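PDB 2QZ7: uncharacterized protein SCO6318 from Streptomyces coelicolor A3, which is of unknown function but belongs to the TerD-like family and may, like its tellurite-resistance relatives, take part in stress resistance. Local coordinates for residues P34-W37 with D38-P41; F175-P179 with V180-T184; V63-F66 with D67-S70. One frame throughout, in Å; residues are numbered along the deposited sequence.

Interaction 1: residues P34-W37 with D38-P41; sequences PSPW and DRPP
Pro36 and Arg39 close a type I beta turn: Arg39 N donates to Pro36 O at 2.7 Å, with 166° at the hydrogen. Ser35 lies just before this turn and faces the chain that returns from it. Its OG lies close to two backbone oxygens, Pro40 O at 2.8 Å and Arg39 O at 3.1 Å. With chi1 at 47°, OG sits between the backbone N and the carbonyl carbon of Ser35, and this turns it toward the two carbonyls. The turn forms the tip of the long, proline-rich loop that joins strand 26-31 to strand 44-52 in the TerD domain. At the tip, the side chain of Asp38 lies along the indole of Trp37. Asp38 CB lies over the face of the six-membered ring of Trp37, 3.9 Å from its centroid, as a CH-pi contact. The carboxylate follows along the ring, and Asp38 OD2 comes to 3.2 Å from Trp37 CH2. Ring and carboxylate planes are 37° apart. On the returning side, Arg39 touches Lys120 and Pro40 touches Asn117.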
loop_
_atom_site.group_PDB
_atom_site.type_symbol
_atom_site.label_atom_id
_atom_site.label_comp_id
_atom_site.label_asym_id
_atom_site.label_seq_id
_atom_site.Cartn_x
_atom_site.Cartn_y
_atom_site.Cartn_z
ATOM N N PRO A 34 0.728 7.156 17.384
ATOM C CA PRO A 34 2.108 7.595 17.507
ATOM C C PRO A 34 2.792 6.898 18.704
ATOM O O PRO A 34 2.125 6.197 19.470
ATOM C CB PRO A 34 1.965 9.098 17.751
ATOM C CG PRO A 34 0.658 9.204 18.536
ATOM C CD PRO A 34 -0.222 8.193 17.843
ATOM N N SER A 35 4.119 7.077 18.853
ATOM C CA SER A 35 4.821 6.334 19.861
ATOM C C SER A 35 4.886 7.094 21.222
ATOM O O SER A 35 4.804 8.350 21.295
ATOM C CB SER A 35 6.244 5.961 19.382
ATOM O OG SER A 35 6.916 7.141 18.785
ATOM N N PRO A 36 5.046 6.318 22.304
ATOM C CA PRO A 36 5.288 6.910 23.619
ATOM C C PRO A 36 6.429 7.943 23.575
ATOM O O PRO A 36 7.360 7.828 22.742
ATOM C CB PRO A 36 5.664 5.695 24.472
ATOM C CG PRO A 36 4.909 4.545 23.824
ATOM C CD PRO A 36 4.997 4.832 22.350
ATOM N N TRP A 37 6.314 8.967 24.445
ATOM C CA TRP A 37 7.400 9.944 24.656
ATOM C C TRP A 37 8.743 9.242 24.920
ATOM O O TRP A 37 9.863 9.695 24.627
ATOM C CB TRP A 37 7.079 10.800 25.878
ATOM C CG TRP A 37 7.774 10.291 27.117
ATOM C CD1 TRP A 37 8.934 10.781 27.683
ATOM C CD2 TRP A 37 7.383 9.165 27.921
ATOM N NE1 TRP A 37 9.270 10.045 28.810
ATOM C CE2 TRP A 37 8.339 9.048 28.980
ATOM C CE3 TRP A 37 6.314 8.252 27.864
ATOM C CZ2 TRP A 37 8.255 8.046 29.971
ATOM C CZ3 TRP A 37 6.226 7.259 28.853
ATOM C CH2 TRP A 37 7.193 7.167 29.893
ATOM N N ASP A 38 8.596 7.943 25.381
ATOM C CA ASP A 38 9.703 7.024 25.634
ATOM C C ASP A 38 10.459 6.587 24.347
ATOM O O ASP A 38 11.612 6.166 24.449
ATOM C CB ASP A 38 9.152 5.791 26.383
ATOM C CG ASP A 38 9.927 5.461 27.660
ATOM O OD1 ASP A 38 11.173 5.565 27.668
ATOM O OD2 ASP A 38 9.291 5.074 28.674
ATOM N N ARG A 39 9.835 6.711 23.160
ATOM C CA ARG A 39 10.371 6.113 21.924
ATOM C C ARG A 39 10.380 7.008 20.631
ATOM O O ARG A 39 9.460 7.833 20.418
ATOM C CB ARG A 39 9.568 4.833 21.585
ATOM C CG ARG A 39 9.612 3.643 22.581
ATOM C CD ARG A 39 8.671 2.503 22.070
ATOM N NE ARG A 39 9.040 2.023 20.718
ATOM C CZ ARG A 39 8.328 1.193 19.948
ATOM N NH1 ARG A 39 7.144 0.714 20.334
ATOM N NH2 ARG A 39 8.812 0.842 18.764
ATOM N N PRO A 40 11.388 6.791 19.731
ATOM C CA PRO A 40 11.397 7.349 18.354
ATOM C C PRO A 40 10.064 7.156 17.589
ATOM O O PRO A 40 9.340 6.206 17.882
ATOM C CB PRO A 40 12.519 6.557 17.661
ATOM C CG PRO A 40 13.483 6.244 18.796
ATOM C CD PRO A 40 12.609 5.991 20.007
ATOM N N PRO A 41 9.746 8.066 16.641
ATOM C CA PRO A 41 8.461 8.067 15.915
ATOM C C PRO A 41 8.122 6.753 15.222
ATOM O O PRO A 41 9.011 5.975 14.833
ATOM C CB PRO A 41 8.642 9.172 14.861
ATOM C CG PRO A 41 10.139 9.353 14.757
ATOM C CD PRO A 41 10.610 9.156 16.162
#

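Interaction 2: residues F175-P179 with V180-T184; sequences FDSDP and VLFAT
Asp178 caps the N-terminus of helix 179-185, the short helix that follows edge strand 166-175 of a five-stranded antiparallel sheet. Its OD1 accepts from Leu181 N at 3.0 Å, in a nearly straight bond of 168°. Asp178 CG lies between the backbone N and the carbonyl carbon (chi1 70°), and this swings the carboxylate back over the first turn. The negative charge there probably suits the positive end of the helix dipole. The backbone continues the pattern: Phe182 N donates to Asp178 O at 2.8 Å, and Ala183 N to Pro179 O.

The inner side is tightly packed. The rings of Phe175 and Phe182 form a T-shaped pair, with planes at 74° and centroids 5.2 Å apart. Phe182 presents its edge to the face of Phe175. Around them, Phe182 also meets Ala112, Ala152, Thr154 and Ile47, so the helix is seated on the sheet. Ser177 is buried as well, and its OG is hydrogen-bonded to Glu185.

The outer side is looser. Val180, Leu181 and Thr184 are exposed. There, Leu181 lies along Ser177, with CB, CG and CD2 all 3.8 Å from Ser177 CB. Thr184 OG1 turns back to donate to Leu181 O, on a lone pair in the carbonyl plane, at 2.6 Å.

Within the aromatic pair, Phe182 CE1 stands 3.6 Å from Phe175 CD2, offset toward the rim of the Phe175 ring.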
loop_
_atom_site.group_PDB
_atom_site.type_symbol
_atom_site.label_atom_id
_atom_site.label_comp_id
_atom_site.label_asym_id
_atom_site.label_seq_id
_atom_site.Cartn_x
_atom_site.Cartn_y
_atom_site.Cartn_z
ATOM N N PHE A 175 5.945 -9.146 4.815
ATOM C CA PHE A 175 7.341 -9.128 4.336
ATOM C C PHE A 175 8.254 -8.665 5.474
ATOM O O PHE A 175 7.772 -8.154 6.501
ATOM C CB PHE A 175 7.455 -8.094 3.212
ATOM C CG PHE A 175 6.770 -8.493 1.936
ATOM C CD1 PHE A 175 7.523 -8.904 0.838
ATOM C CD2 PHE A 175 5.376 -8.465 1.829
ATOM C CE1 PHE A 175 6.886 -9.280 -0.373
ATOM C CE2 PHE A 175 4.720 -8.836 0.640
ATOM C CZ PHE A 175 5.479 -9.222 -0.463
ATOM N N ASP A 176 9.571 -8.787 5.275
ATOM C CA ASP A 176 10.536 -8.522 6.356
ATOM C C ASP A 176 11.513 -7.393 6.037
ATOM O O ASP A 176 12.460 -7.129 6.784
ATOM C CB ASP A 176 11.324 -9.794 6.663
ATOM C CG ASP A 176 10.434 -10.954 7.051
ATOM O OD1 ASP A 176 9.622 -10.824 8.020
ATOM O OD2 ASP A 176 10.574 -12.010 6.384
ATOM N N SER A 177 11.259 -6.717 4.934
ATOM C CA SER A 177 12.155 -5.740 4.363
ATOM C C SER A 177 11.850 -4.301 4.847
ATOM O O SER A 177 10.771 -4.031 5.416
ATOM C CB SER A 177 12.063 -5.848 2.827
ATOM O OG SER A 177 10.706 -5.906 2.375
ATOM N N ASP A 178 12.812 -3.396 4.671
ATOM C CA ASP A 178 12.553 -1.966 4.896
ATOM C C ASP A 178 11.759 -1.384 3.725
ATOM O O ASP A 178 11.549 -2.077 2.741
ATOM C CB ASP A 178 13.839 -1.162 5.207
ATOM C CG ASP A 178 14.783 -1.009 4.019
ATOM O OD1 ASP A 178 14.404 -1.226 2.856
ATOM O OD2 ASP A 178 15.959 -0.631 4.285
ATOM N N PRO A 179 11.252 -0.136 3.867
ATOM C CA PRO A 179 10.377 0.413 2.811
ATOM C C PRO A 179 10.938 0.366 1.389
ATOM O O PRO A 179 10.197 0.043 0.464
ATOM C CB PRO A 179 10.148 1.863 3.265
ATOM C CG PRO A 179 10.218 1.787 4.789
ATOM C CD PRO A 179 11.389 0.794 5.015
ATOM N N VAL A 180 12.207 0.702 1.200
ATOM C CA VAL A 180 12.785 0.777 -0.149
ATOM C C VAL A 180 12.916 -0.657 -0.757
ATOM O O VAL A 180 12.548 -0.920 -1.912
ATOM C CB VAL A 180 14.180 1.472 -0.148
ATOM C CG1 VAL A 180 14.727 1.530 -1.586
ATOM C CG2 VAL A 180 14.091 2.926 0.433
ATOM N N LEU A 181 13.436 -1.577 0.050
ATOM C CA LEU A 181 13.533 -2.963 -0.392
ATOM C C LEU A 181 12.145 -3.580 -0.679
ATOM O O LEU A 181 11.965 -4.310 -1.692
ATOM C CB LEU A 181 14.328 -3.800 0.605
ATOM C CG LEU A 181 14.689 -5.201 0.100
ATOM C CD1 LEU A 181 15.519 -5.138 -1.247
ATOM C CD2 LEU A 181 15.438 -6.030 1.143
ATOM N N PHE A 182 11.178 -3.294 0.198
ATOM C CA PHE A 182 9.781 -3.773 0.054
ATOM C C PHE A 182 9.223 -3.417 -1.311
ATOM O O PHE A 182 8.618 -4.258 -1.993
ATOM C CB PHE A 182 8.901 -3.148 1.145
ATOM C CG PHE A 182 7.426 -3.436 1.021
ATOM C CD1 PHE A 182 6.944 -4.756 1.039
ATOM C CD2 PHE A 182 6.520 -2.380 0.886
ATOM C CE1 PHE A 182 5.578 -5.011 0.960
ATOM C CE2 PHE A 182 5.158 -2.608 0.828
ATOM C CZ PHE A 182 4.666 -3.935 0.879
ATOM N N ALA A 183 9.474 -2.195 -1.738
ATOM C CA ALA A 183 8.914 -1.769 -3.027
ATOM C C ALA A 183 9.435 -2.601 -4.177
ATOM O O ALA A 183 8.687 -2.846 -5.154
ATOM C CB ALA A 183 9.141 -0.232 -3.263
ATOM N N THR A 184 10.702 -3.013 -4.106
ATOM C CA THR A 184 11.292 -3.909 -5.148
ATOM C C THR A 184 10.727 -5.330 -5.203
ATOM O O THR A 184 10.861 -6.033 -6.232
ATOM C CB THR A 184 12.833 -4.051 -4.994
ATOM O OG1 THR A 184 13.133 -4.998 -3.949
ATOM C CG2 THR A 184 13.480 -2.682 -4.681
#

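Interaction 3: residues V63-F66 with D67-S70; sequences VVQF and DKRS
A tight turn of type I, Gln65 to Lys68, reverses the chain after edge strand 62-64. Gln65 and Lys68 form a single antiparallel hydrogen-bonded pair. Gln65 N donates to Lys68 O at 3.1 Å, nearly straight at 170°, and Lys68 N returns a bond to Gln65 O. Beyond the pair, one water donates to Val63 O and to Arg69 O and bridges the two arms where they diverge.

Gln65 CG sits between its backbone N and carbonyl carbon, and the extended chain beyond carries NE2 alongside Asp67. There Gln65 NE2 donates to the syn lone pair of Asp67 OD1 at 2.9 Å, with amide and carboxylate turned only 30° from each other. Lys68 CE lies alongside, 3.7 Å from Gln65 NE2. Asp67 covers one face of Phe66: its CB sits 4.0 Å from the ring centroid, and its carboxylate plane lies within 9° of the ring plane, stacked on it. Phe66 reaches on to His43 and to Asp45, a ligand of a bound sodium ion. Across the arms, Val64 CG2 packs on Ser70 CB. A type I turn closed by one such pair is of the kind found in two-residue beta hairpins, here without a second strand.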
loop_
_atom_site.group_PDB
_atom_site.type_symbol
_atom_site.label_atom_id
_atom_site.label_comp_id
_atom_site.label_asym_id
_atom_site.label_seq_id
_atom_site.Cartn_x
_atom_site.Cartn_y
_atom_site.Cartn_z
ATOM N N VAL A 63 7.145 3.582 -8.536
ATOM C CA VAL A 63 6.780 3.443 -7.140
ATOM C C VAL A 63 6.078 4.730 -6.730
ATOM O O VAL A 63 6.471 5.834 -7.174
ATOM C CB VAL A 63 8.076 3.205 -6.227
ATOM C CG1 VAL A 63 7.731 3.224 -4.675
ATOM C CG2 VAL A 63 8.818 1.906 -6.671
ATOM N N VAL A 64 5.006 4.608 -5.929
ATOM C CA VAL A 64 4.270 5.773 -5.483
ATOM C C VAL A 64 4.274 5.746 -3.945
ATOM O O VAL A 64 3.982 4.712 -3.336
ATOM C CB VAL A 64 2.772 5.850 -6.007
ATOM C CG1 VAL A 64 2.087 7.171 -5.550
ATOM C CG2 VAL A 64 2.677 5.746 -7.555
ATOM N N GLN A 65 4.633 6.865 -3.338
ATOM C CA GLN A 65 4.618 7.008 -1.862
ATOM C C GLN A 65 4.714 8.501 -1.536
ATOM O O GLN A 65 4.687 9.305 -2.456
ATOM C CB GLN A 65 5.743 6.203 -1.169
ATOM C CG GLN A 65 7.149 6.596 -1.574
ATOM C CD GLN A 65 8.216 5.649 -1.051
ATOM O OE1 GLN A 65 7.968 4.491 -0.845
ATOM N NE2 GLN A 65 9.431 6.157 -0.881
ATOM N N PHE A 66 4.775 8.872 -0.249
ATOM C CA PHE A 66 4.697 10.291 0.141
ATOM C C PHE A 66 5.734 11.164 -0.558
ATOM O O PHE A 66 5.410 12.270 -0.927
ATOM C CB PHE A 66 4.726 10.479 1.677
ATOM C CG PHE A 66 6.096 10.364 2.279
ATOM C CD1 PHE A 66 6.743 11.509 2.753
ATOM C CD2 PHE A 66 6.741 9.123 2.377
ATOM C CE1 PHE A 66 8.028 11.426 3.330
ATOM C CE2 PHE A 66 8.020 9.037 2.953
ATOM C CZ PHE A 66 8.665 10.182 3.414
ATOM N N ASP A 67 6.941 10.635 -0.778
ATOM C CA ASP A 67 8.017 11.446 -1.351
ATOM C C ASP A 67 8.255 11.151 -2.857
ATOM O O ASP A 67 9.231 11.604 -3.404
ATOM C CB ASP A 67 9.297 11.346 -0.504
ATOM C CG ASP A 67 9.832 9.894 -0.481
ATOM O OD1 ASP A 67 9.171 9.028 -1.080
ATOM O OD2 ASP A 67 10.845 9.623 0.129
ATOM N N LYS A 68 7.350 10.407 -3.518
ATOM C CA LYS A 68 7.482 10.071 -4.951
ATOM C C LYS A 68 6.101 10.061 -5.614
ATOM O O LYS A 68 5.359 9.121 -5.358
ATOM C CB LYS A 68 8.048 8.652 -5.131
ATOM C CG LYS A 68 9.438 8.390 -4.609
ATOM C CD LYS A 68 9.786 6.882 -4.726
ATOM C CE LYS A 68 11.155 6.597 -4.129
ATOM N NZ LYS A 68 11.598 5.209 -4.585
ATOM N N ARG A 69 5.733 11.079 -6.416
ATOM C CA ARG A 69 4.428 11.060 -7.103
ATOM C C ARG A 69 4.423 10.082 -8.317
ATOM O O ARG A 69 5.502 9.746 -8.861
ATOM C CB ARG A 69 3.982 12.464 -7.563
ATOM C CG ARG A 69 3.915 13.499 -6.445
ATOM C CD ARG A 69 3.066 14.742 -6.849
ATOM N NE ARG A 69 3.560 15.244 -8.114
ATOM C CZ ARG A 69 4.653 15.998 -8.255
ATOM N NH1 ARG A 69 5.394 16.404 -7.195
ATOM N NH2 ARG A 69 4.990 16.382 -9.475
ATOM N N SER A 70 3.231 9.625 -8.712
ATOM C CA SER A 70 3.078 8.890 -9.970
ATOM C C SER A 70 3.484 9.814 -11.135
ATOM O O SER A 70 3.190 11.001 -11.101
ATOM C CB SER A 70 1.641 8.417 -10.113
ATOM O OG SER A 70 0.791 9.530 -10.316
HETATM O O HOH W 1 6.981 7.542 -9.039
#

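How the interactions relate
Along the chain the order is interaction 1, interaction 3, interaction 2, and all three lie in the TerD domain. Interactions 2 and 3 are both attached to the same five-stranded antiparallel sheet. Residues 63-70 begin at the end of edge strand 62-64, and residues 175-184 at the end of edge strand 166-175. Their centres are about 15 Å apart, and they touch where Ala183 CB meets Val63 CG1 at 4.0 Å. The helix therefore reaches across from one edge strand to the other, and both regions contact Ile47 of strand 44-52. Interaction 1 stands apart in a surface loop, its centre about 23 Å from that of interaction 2 and about 26 Å from that of interaction 3.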